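Local coordinates for cyclic nucleotide-binding protein (Ruegeria pomeroyi, PDB 3FX3) that probably acts as a DNA-binding transcription regulator of the Crp type, pairing a cyclic nucleotide-binding domain with a helix-turn-helix domain, at residues L163-C168 with V175-D180; A205-K210 with A214-I219. One frame throughout, in Å; residues are numbered along the deposited sequence.

Contact 1. Residues L163-C168 with V175-D180; sequences LELCDC and VTLPYD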
loop_
_atom_site.group_PDB
_atom_site.type_symbol
_atom_site.label_atom_id
_atom_site.label_comp_id
_atom_site.label_asym_id
_atom_site.label_seq_id
_atom_site.Cartn_x
_atom_site.Cartn_y
_atom_site.Cartn_z
ATOM N N LEU B 163 -7.762 -0.052 17.437
ATOM C CA LEU B 163 -6.407 0.036 17.991
ATOM C C LEU B 163 -5.562 1.069 17.257
ATOM O O LEU B 163 -4.812 1.823 17.874
ATOM C CB LEU B 163 -5.718 -1.324 17.938
ATOM C CG LEU B 163 -6.240 -2.327 18.987
ATOM C CD1 LEU B 163 -6.053 -3.774 18.508
ATOM C CD2 LEU B 163 -5.562 -2.088 20.334
ATOM N N GLU B 164 -5.673 1.094 15.938
ATOM C CA GLU B 164 -4.959 2.082 15.162
ATOM C C GLU B 164 -5.438 3.509 15.502
ATOM O O GLU B 164 -4.628 4.416 15.550
ATOM C CB GLU B 164 -5.117 1.773 13.675
ATOM C CG GLU B 164 -4.324 2.680 12.759
ATOM C CD GLU B 164 -3.541 1.918 11.681
ATOM O OE1 GLU B 164 -3.769 0.688 11.475
ATOM O OE2 GLU B 164 -2.687 2.573 11.040
ATOM N N LEU B 165 -6.731 3.708 15.762
ATOM C CA LEU B 165 -7.232 5.044 16.174
ATOM C C LEU B 165 -6.713 5.522 17.551
ATOM O O LEU B 165 -6.610 6.715 17.792
ATOM C CB LEU B 165 -8.770 5.097 16.177
ATOM C CG LEU B 165 -9.552 4.854 14.878
ATOM C CD1 LEU B 165 -11.073 4.964 15.141
ATOM C CD2 LEU B 165 -9.111 5.808 13.800
ATOM N N CYS B 166 -6.395 4.608 18.459
ATOM C CA CYS B 166 -5.863 5.006 19.776
ATOM C C CYS B 166 -4.384 5.349 19.744
ATOM O O CYS B 166 -3.601 4.643 19.108
ATOM C CB CYS B 166 -6.068 3.890 20.780
ATOM S SG CYS B 166 -7.760 3.766 21.269
ATOM N N ASP B 167 -3.999 6.408 20.457
ATOM C CA ASP B 167 -2.584 6.837 20.523
ATOM C C ASP B 167 -1.662 5.885 21.270
ATOM O O ASP B 167 -0.555 5.597 20.813
ATOM C CB ASP B 167 -2.464 8.196 21.217
ATOM C CG ASP B 167 -2.817 9.352 20.308
ATOM O OD1 ASP B 167 -2.619 9.239 19.073
ATOM O OD2 ASP B 167 -3.289 10.378 20.841
ATOM N N CYS B 168 -2.102 5.408 22.428
ATOM C CA CYS B 168 -1.238 4.608 23.285
ATOM C C CYS B 168 -1.352 3.121 23.006
ATOM O O CYS B 168 -2.200 2.677 22.221
ATOM C CB CYS B 168 -1.541 4.901 24.751
ATOM S SG CYS B 168 -1.165 6.604 25.161
ATOM N N VAL B 175 -12.205 6.800 21.587
ATOM C CA VAL B 175 -12.111 7.327 20.221
ATOM C C VAL B 175 -13.477 7.861 19.754
ATOM O O VAL B 175 -14.500 7.204 19.913
ATOM C CB VAL B 175 -11.595 6.263 19.240
ATOM C CG1 VAL B 175 -10.223 5.771 19.676
ATOM C CG2 VAL B 175 -12.568 5.098 19.134
ATOM N N THR B 176 -13.485 9.063 19.200
ATOM C CA THR B 176 -14.724 9.682 18.716
ATOM C C THR B 176 -15.070 9.083 17.338
ATOM O O THR B 176 -14.183 8.910 16.499
ATOM C CB THR B 176 -14.536 11.188 18.569
ATOM O OG1 THR B 176 -13.480 11.395 17.635
ATOM C CG2 THR B 176 -14.159 11.843 19.910
ATOM N N LEU B 177 -16.338 8.753 17.110
ATOM C CA LEU B 177 -16.763 8.173 15.828
ATOM C C LEU B 177 -17.886 8.987 15.239
ATOM O O LEU B 177 -18.596 9.685 15.961
ATOM C CB LEU B 177 -17.271 6.746 16.018
ATOM C CG LEU B 177 -16.340 5.680 16.577
ATOM C CD1 LEU B 177 -17.108 4.412 16.912
ATOM C CD2 LEU B 177 -15.193 5.406 15.596
ATOM N N PRO B 178 -18.097 8.865 13.924
ATOM C CA PRO B 178 -19.300 9.461 13.351
ATOM C C PRO B 178 -20.533 8.859 13.969
ATOM O O PRO B 178 -20.521 7.687 14.338
ATOM C CB PRO B 178 -19.240 9.073 11.866
ATOM C CG PRO B 178 -17.889 8.541 11.643
ATOM C CD PRO B 178 -17.367 8.052 12.951
ATOM N N TYR B 179 -21.584 9.665 14.088
ATOM C CA TYR B 179 -22.871 9.169 14.505
ATOM C C TYR B 179 -23.379 8.112 13.521
ATOM O O TYR B 179 -23.891 7.083 13.923
ATOM C CB TYR B 179 -23.853 10.329 14.607
ATOM C CG TYR B 179 -25.184 9.947 15.200
ATOM C CD1 TYR B 179 -26.162 9.328 14.420
ATOM C CD2 TYR B 179 -25.486 10.237 16.525
ATOM C CE1 TYR B 179 -27.405 8.996 14.942
ATOM C CE2 TYR B 179 -26.755 9.909 17.069
ATOM C CZ TYR B 179 -27.700 9.286 16.268
ATOM O OH TYR B 179 -28.937 8.942 16.769
ATOM N N ASP B 180 -23.195 8.349 12.230
ATOM C CA ASP B 180 -23.608 7.373 11.239
ATOM C C ASP B 180 -22.536 6.290 11.068
ATOM O O ASP B 180 -21.569 6.476 10.338
ATOM C CB ASP B 180 -23.863 8.041 9.886
ATOM C CG ASP B 180 -24.299 7.045 8.834
ATOM O OD1 ASP B 180 -24.533 5.852 9.170
ATOM O OD2 ASP B 180 -24.366 7.442 7.667
#
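Leu165, the last residue of helix 154-165, turns its side chain toward Val175 and Leu177. Its CB lies 3.8 Å from Val175 CG1, so the root of the leucine is already in contact. Farther out, its CD1 reaches CD2 of Leu177 at 4.2 Å, the two leucine side chains crossing at about a right angle. With CG beside the backbone N (chi1 -61°) and the second torsion at 180°, CD1 is carried out to Leu177 while CB stays against Val175. A long, branched residue suits this place because it can touch two side chains with one residue, Thr176, between them.

Cys166 comes next and is the first residue to leave helical backbone angles; a weak backbone hydrogen bond runs from its N to Leu163 O, at 3.3 Å. Its SG sits 3.6 Å from Val175 CG1 and is joined in a disulfide to Cys173, two residues before Val175 on strand 173-176. One methyl of Val175 thus meets both neighbours, touching sulfur and leucine CB together. Beta-branched valine suits a strand position and offers a compact methyl where the CA atoms of Cys166 and Val175 are 6.7 Å apart. Ala214 and Ile216 of strand 213-216 continue the apolar surroundings.

No hydrogen bond crosses between the segments, and the buried surface is a modest 155 Å². The helix end is therefore held to strand 173-176 by a covalent sulfur bridge with dispersion contacts beside it, which should restrain it without demanding polar partners in a buried place.

Contact 2. Residues A205-K210 with A214-I219; sequences AGVTVK and AEIEDI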
loop_
_atom_site.group_PDB
_atom_site.type_symbol
_atom_site.label_atom_id
_atom_site.label_comp_id
_atom_site.label_asym_id
_atom_site.label_seq_id
_atom_site.Cartn_x
_atom_site.Cartn_y
_atom_site.Cartn_z
ATOM N N ALA B 205 -14.377 -8.040 24.629
ATOM C CA ALA B 205 -12.973 -7.560 24.646
ATOM C C ALA B 205 -12.794 -6.158 25.266
ATOM O O ALA B 205 -11.731 -5.546 25.135
ATOM C CB ALA B 205 -12.387 -7.583 23.224
ATOM N N GLY B 206 -13.840 -5.655 25.919
ATOM C CA GLY B 206 -13.791 -4.378 26.645
ATOM C C GLY B 206 -14.233 -3.127 25.890
ATOM O O GLY B 206 -13.969 -2.006 26.349
ATOM N N VAL B 207 -14.902 -3.310 24.745
ATOM C CA VAL B 207 -15.323 -2.188 23.886
ATOM C C VAL B 207 -16.832 -1.892 23.978
ATOM O O VAL B 207 -17.669 -2.776 23.788
ATOM C CB VAL B 207 -14.971 -2.433 22.409
ATOM C CG1 VAL B 207 -15.264 -1.148 21.558
ATOM C CG2 VAL B 207 -13.516 -2.841 22.255
ATOM N N THR B 208 -17.164 -0.637 24.265
ATOM C CA THR B 208 -18.551 -0.168 24.265
ATOM C C THR B 208 -18.650 0.929 23.219
ATOM O O THR B 208 -17.895 1.904 23.269
ATOM C CB THR B 208 -18.943 0.402 25.623
ATOM O OG1 THR B 208 -18.587 -0.542 26.644
ATOM C CG2 THR B 208 -20.464 0.707 25.690
ATOM N N VAL B 209 -19.543 0.758 22.251
ATOM C CA VAL B 209 -19.733 1.775 21.219
ATOM C C VAL B 209 -20.960 2.602 21.575
ATOM O O VAL B 209 -22.010 2.053 21.856
ATOM C CB VAL B 209 -19.846 1.139 19.818
ATOM C CG1 VAL B 209 -19.857 2.230 18.724
ATOM C CG2 VAL B 209 -18.672 0.153 19.586
ATOM N N LYS B 210 -20.806 3.920 21.599
ATOM C CA LYS B 210 -21.914 4.845 21.867
ATOM C C LYS B 210 -22.206 5.701 20.611
ATOM O O LYS B 210 -21.692 5.401 19.525
ATOM C CB LYS B 210 -21.586 5.712 23.084
ATOM C CG LYS B 210 -21.132 4.888 24.288
ATOM C CD LYS B 210 -21.617 5.496 25.575
ATOM C CE LYS B 210 -20.831 4.982 26.771
ATOM N NZ LYS B 210 -21.366 5.549 28.057
ATOM N N ALA B 214 -16.439 5.483 20.907
ATOM C CA ALA B 214 -16.225 4.133 21.398
ATOM C C ALA B 214 -15.323 4.212 22.618
ATOM O O ALA B 214 -14.434 5.053 22.696
ATOM C CB ALA B 214 -15.582 3.274 20.345
ATOM N N GLU B 215 -15.556 3.315 23.563
ATOM C CA GLU B 215 -14.755 3.228 24.773
ATOM C C GLU B 215 -14.070 1.869 24.815
ATOM O O GLU B 215 -14.741 0.829 24.779
ATOM C CB GLU B 215 -15.634 3.441 26.008
ATOM C CG GLU B 215 -16.237 4.845 26.049
ATOM C CD GLU B 215 -17.168 5.094 27.221
ATOM O OE1 GLU B 215 -17.592 4.125 27.884
ATOM O OE2 GLU B 215 -17.492 6.281 27.466
ATOM N N ILE B 216 -12.735 1.901 24.862
ATOM C CA ILE B 216 -11.894 0.707 25.033
ATOM C C ILE B 216 -11.347 0.723 26.463
ATOM O O ILE B 216 -10.579 1.617 26.829
ATOM C CB ILE B 216 -10.706 0.691 24.028
ATOM C CG1 ILE B 216 -11.213 0.807 22.586
ATOM C CG2 ILE B 216 -9.852 -0.584 24.191
ATOM C CD1 ILE B 216 -11.512 2.248 22.111
ATOM N N GLU B 217 -11.748 -0.238 27.282
ATOM C CA GLU B 217 -11.292 -0.232 28.678
ATOM C C GLU B 217 -9.799 -0.603 28.770
ATOM O O GLU B 217 -9.051 0.039 29.510
ATOM C CB GLU B 217 -12.186 -1.093 29.585
ATOM C CG GLU B 217 -12.043 -2.608 29.442
ATOM C CD GLU B 217 -13.036 -3.381 30.326
ATOM O OE1 GLU B 217 -14.176 -2.896 30.524
ATOM O OE2 GLU B 217 -12.678 -4.483 30.821
ATOM N N ASP B 218 -9.357 -1.572 27.963
ATOM C CA ASP B 218 -7.964 -2.038 28.009
ATOM C C ASP B 218 -7.395 -2.351 26.625
ATOM O O ASP B 218 -7.733 -3.363 26.008
ATOM C CB ASP B 218 -7.863 -3.269 28.918
ATOM C CG ASP B 218 -6.418 -3.649 29.263
ATOM O OD1 ASP B 218 -5.491 -3.461 28.443
ATOM O OD2 ASP B 218 -6.218 -4.175 30.371
ATOM N N ILE B 219 -6.494 -1.485 26.171
ATOM C CA ILE B 219 -5.831 -1.638 24.883
ATOM C C ILE B 219 -5.166 -3.000 24.739
ATOM O O ILE B 219 -5.229 -3.609 23.679
ATOM C CB ILE B 219 -4.742 -0.546 24.651
ATOM C CG1 ILE B 219 -5.369 0.856 24.595
ATOM C CG2 ILE B 219 -3.935 -0.823 23.352
ATOM C CD1 ILE B 219 -4.396 1.938 24.109
HETATM O O HOH W 1 -10.651 -3.423 26.103
#
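Thr208 O takes the amide N of Glu215 at 2.7 Å in a nearly straight bond (165° at the hydrogen) lying in its carbonyl plane, while Ala214 CA brings a C-H to the same oxygen at 3.4 Å. Glu215 O answers in kind, accepting Thr208 N at 2.9 Å and a C-H from Val207 CA at 3.2 Å. Thr208 and Glu215 thus form the hydrogen-bonded pair of an antiparallel hairpin, flanked by the non-hydrogen-bonded pairs Val207-Ile216 and Val209-Ala214.

These flanking residues share one apolar face. Val207 CG2 lies 4.3 Å from Ile216 CG1; Val207 also meets Leu202 and Leu222, Ile216 meets Leu222, and Val209 meets Phe199. Small Ala214 suits the close approach to Val209 and packs on Leu177.

Thr208, beta-branched and polar, suits its extended, exposed position on the opposite face, beside Glu215. Past the strand, the long Lys210 chain brings CE within 3.5 Å of Glu215 OE1, though its salt bridge, NZ to OE2, is long at 4.0 Å.

Gly206 ends helix 192-203 in a Schellman motif. At its positive phi a CB would press on Ala205 O and collide with Glu217 CG, which, at a chi1 of 74°, lies 3.7 Å from Gly206 CA. Gly206 O accepts Glu217 N from 29° outside the carbonyl plane. A water donates to Ala205 O and accepts from Asp218 N, beyond the last direct backbone bond.

Backbone bonds therefore fix the register, while the Glu215 carboxylate is held chiefly by His213 and only distantly by Lys210.

In the fold
Contacts 1 and 2 lie about 10 Å apart between centres and meet in one three-stranded antiparallel sheet, in which strand 213-216 sits between 173-176 and 207-209. A probable hydrogen bond from Ala214 N to Val175 O, 2.8 Å long, joins them, and Leu177 CD1 packs 3.9 Å from Ala214 CB. Elsewhere Leu163 CD2 packs on Ile219 CG2 at 3.7 Å, bringing helix 154-165 against the start of helix 219-227. Contact 1 thus ties helix 154-165 to one edge of the sheet, whereas contact 2 forms the hairpin at the other, consistent with the wing of a winged helix-turn-helix domain. A phosphate ion, probably from the crystallisation liquor, sits by that hairpin, about 4 Å from the Lys210 side chain.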